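Side-chain contact in type-2 restriction enzyme AgeI (Thalassobius gelatinovorus, PDB 5DWA), which recognises the double-stranded DNA sequence 5'-ACCGGT-3' and cleaves it after the first A, leaving fragments with terminal 5'-phosphates: residues S92-A95 with F96-A99. Sequence-based numbering, arbitrary orientation.
With nucleotides of chain C.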
ATOM      1  N   SER A  92      -4.507   2.100 -13.436  1.00 11.36           N
ATOM      2  CA  SER A  92      -5.670   1.215 -13.338  1.00 11.10           C
ATOM      3  C   SER A  92      -6.590   1.521 -12.153  1.00 12.77           C
ATOM      4  O   SER A  92      -7.786   1.277 -12.229  1.00 13.97           O
ATOM      5  CB  SER A  92      -5.211  -0.251 -13.290  1.00 11.62           C
ATOM      6  OG  SER A  92      -4.527  -0.555 -12.082  1.00 12.13           O
ATOM      7  N   GLY A  93      -6.039   2.063 -11.075  1.00 13.19           N
ATOM      8  CA  GLY A  93      -6.846   2.449  -9.928  1.00 14.21           C
ATOM      9  C   GLY A  93      -7.825   3.531 -10.320  1.00 14.25           C
ATOM     10  O   GLY A  93      -9.032   3.417 -10.099  1.00 14.79           O
ATOM     11  N   GLU A  94      -7.301   4.585 -10.937  1.00 13.50           N
ATOM     12  CA  GLU A  94      -8.162   5.653 -11.418  1.00 12.40           C
ATOM     13  C   GLU A  94      -9.077   5.172 -12.544  1.00 13.10           C
ATOM     14  O   GLU A  94     -10.190   5.679 -12.714  1.00 12.33           O
ATOM     15  CB  GLU A  94      -7.323   6.847 -11.874  1.00 13.49           C
ATOM     16  CG  GLU A  94      -6.576   7.492 -10.709  1.00 16.11           C
ATOM     17  CD  GLU A  94      -5.968   8.840 -11.040  1.00 18.90           C
ATOM     18  OE1 GLU A  94      -5.792   9.138 -12.237  1.00 18.78           O
ATOM     19  OE2 GLU A  94      -5.683   9.608 -10.087  1.00 22.46           O
ATOM     20  N   ALA A  95      -8.634   4.182 -13.308  1.00 12.82           N
ATOM     21  CA  ALA A  95      -9.480   3.661 -14.376  1.00 11.23           C
ATOM     22  C   ALA A  95     -10.754   3.026 -13.825  1.00 11.56           C
ATOM     23  O   ALA A  95     -11.804   3.120 -14.449  1.00 12.24           O
ATOM     24  CB  ALA A  95      -8.716   2.655 -15.222  1.00 11.79           C
ATOM     25  N   PHE A  96     -10.679   2.370 -12.669  1.00 11.84           N
ATOM     26  CA  PHE A  96     -11.883   1.760 -12.114  1.00 11.76           C
ATOM     27  C   PHE A  96     -12.875   2.850 -11.664  1.00 11.65           C
ATOM     28  O   PHE A  96     -14.090   2.714 -11.844  1.00 12.06           O
ATOM     29  CB  PHE A  96     -11.514   0.808 -10.969  1.00 12.45           C
ATOM     30  CG  PHE A  96     -12.691   0.100 -10.361  1.00 12.09           C
ATOM     31  CD1 PHE A  96     -13.674  -0.471 -11.149  1.00 13.19           C
ATOM     32  CD2 PHE A  96     -12.798  -0.004  -8.985  1.00 12.84           C
ATOM     33  CE1 PHE A  96     -14.752  -1.131 -10.568  1.00 13.32           C
ATOM     34  CE2 PHE A  96     -13.873  -0.654  -8.393  1.00 12.85           C
ATOM     35  CZ  PHE A  96     -14.852  -1.218  -9.185  1.00 13.72           C
ATOM     36  N   GLU A  97     -12.359   3.938 -11.095  1.00 11.28           N
ATOM     37  CA  GLU A  97     -13.200   5.109 -10.808  1.00 11.89           C
ATOM     38  C   GLU A  97     -13.897   5.620 -12.075  1.00 12.63           C
ATOM     39  O   GLU A  97     -15.105   5.872 -12.067  1.00 12.77           O
ATOM     40  CB  GLU A  97     -12.378   6.235 -10.204  1.00 12.41           C
ATOM     41  CG  GLU A  97     -11.653   5.846  -8.924  1.00 14.57           C
ATOM     42  CD  GLU A  97     -10.804   6.994  -8.431  1.00 18.88           C
ATOM     43  OE1 GLU A  97     -11.383   8.001  -7.984  1.00 20.00           O
ATOM     44  OE2 GLU A  97      -9.565   6.912  -8.530  1.00 22.25           O
ATOM     45  N   VAL A  98     -13.129   5.796 -13.151  1.00 12.45           N
ATOM     46  CA  VAL A  98     -13.694   6.223 -14.437  1.00 12.27           C
ATOM     47  C   VAL A  98     -14.820   5.294 -14.868  1.00 12.58           C
ATOM     48  O   VAL A  98     -15.885   5.742 -15.277  1.00 13.75           O
ATOM     49  CB  VAL A  98     -12.620   6.267 -15.548  1.00 13.02           C
ATOM     50  CG1 VAL A  98     -13.271   6.421 -16.934  1.00 13.86           C
ATOM     51  CG2 VAL A  98     -11.650   7.401 -15.300  1.00 13.66           C
ATOM     52  N   ALA A  99     -14.580   3.994 -14.774  1.00 12.05           N
ATOM     53  CA  ALA A  99     -15.559   3.004 -15.203  1.00 12.82           C
ATOM     54  C   ALA A  99     -16.826   3.033 -14.339  1.00 12.20           C
ATOM     55  O   ALA A  99     -17.929   2.916 -14.870  1.00 12.42           O
ATOM     56  CB  ALA A  99     -14.938   1.613 -15.190  1.00 13.35           C
TER
ATOM     57  P    DC C   6      -5.598   0.675  -6.183  1.00 23.56           P
ATOM     58  OP1  DC C   6      -6.906   0.387  -6.746  1.00 23.86           O
ATOM     59  OP2  DC C   6      -5.343   0.697  -4.732  1.00 27.58           O
ATOM     60  O5'  DC C   6      -4.594  -0.385  -6.827  1.00 17.38           O
ATOM     61  C5'  DC C   6      -4.518  -0.499  -8.217  1.00 15.04           C
ATOM     62  C4'  DC C   6      -3.402  -1.449  -8.577  1.00 12.75           C
ATOM     63  O4'  DC C   6      -2.155  -0.968  -8.033  1.00 13.05           O
ATOM     64  C3'  DC C   6      -3.568  -2.875  -8.078  1.00 11.36           C
ATOM     65  O3'  DC C   6      -3.124  -3.732  -9.088  1.00 11.16           O
ATOM     66  C2'  DC C   6      -2.649  -2.936  -6.850  1.00 11.86           C
ATOM     67  C1'  DC C   6      -1.542  -1.964  -7.233  1.00 13.01           C
ATOM     68  N1   DC C   6      -0.934  -1.260  -6.088  1.00 12.67           N
ATOM     69  C2   DC C   6       0.448  -1.311  -5.871  1.00 13.16           C
ATOM     70  O2   DC C   6       1.162  -1.999  -6.609  1.00 13.75           O
ATOM     71  N3   DC C   6       0.968  -0.619  -4.828  1.00 13.80           N
ATOM     72  C4   DC C   6       0.177   0.119  -4.056  1.00 14.24           C
ATOM     73  N4   DC C   6       0.735   0.778  -3.039  1.00 14.75           N
ATOM     74  C5   DC C   6      -1.221   0.210  -4.285  1.00 13.79           C
ATOM     75  C6   DC C   6      -1.729  -0.480  -5.301  1.00 12.89           C
TER
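E94 and E97 meet one helical turn apart. CG of E97 stands anti to its carbonyl carbon (chi1 -58°), and the extended side chain leans toward the preceding turn. Its OE2 lies 3.4 Å from E94 CA and 3.7 Å from E94 CG. The two carboxylate planes are 77° apart. Their OE2 atoms stay 5.0 Å from each other, and E94 OE1 forms a salt bridge with R44. The E97 side chain also touches F119 and D142. An alanine in place of E97 removes the carboxylate and would probably leave E94 CA and CG, F119 and D142 without the group that packs on them.

Backbone bonds join the two segments. V98 N donates to E94 O (3.0 Å, nearly straight at 167°), and A99 N donates to A95 O. F96 N bonds S92 O and, weakly, G93 O.

Van der Waals packing is limited. CG2 of V98 rests 3.4 Å from E94 O. The F96 side chain leads away from 92-95 and touches L197. A95 packs on I47 and W67.

At the DNA, G93 CA lies 3.8 Å from OP1 of DC6 of chain C. G93 has no side chain, so its backbone can lie close to the phosphate. S92 OG bonds W88 O and approaches the DC6 sugar.

This is mainly i to i+4 alpha-helical bonding, with one weak i to i+3 bond at F96, within helix 84-109, which meets the DNA backbone in this PD-(D/E)XK nuclease.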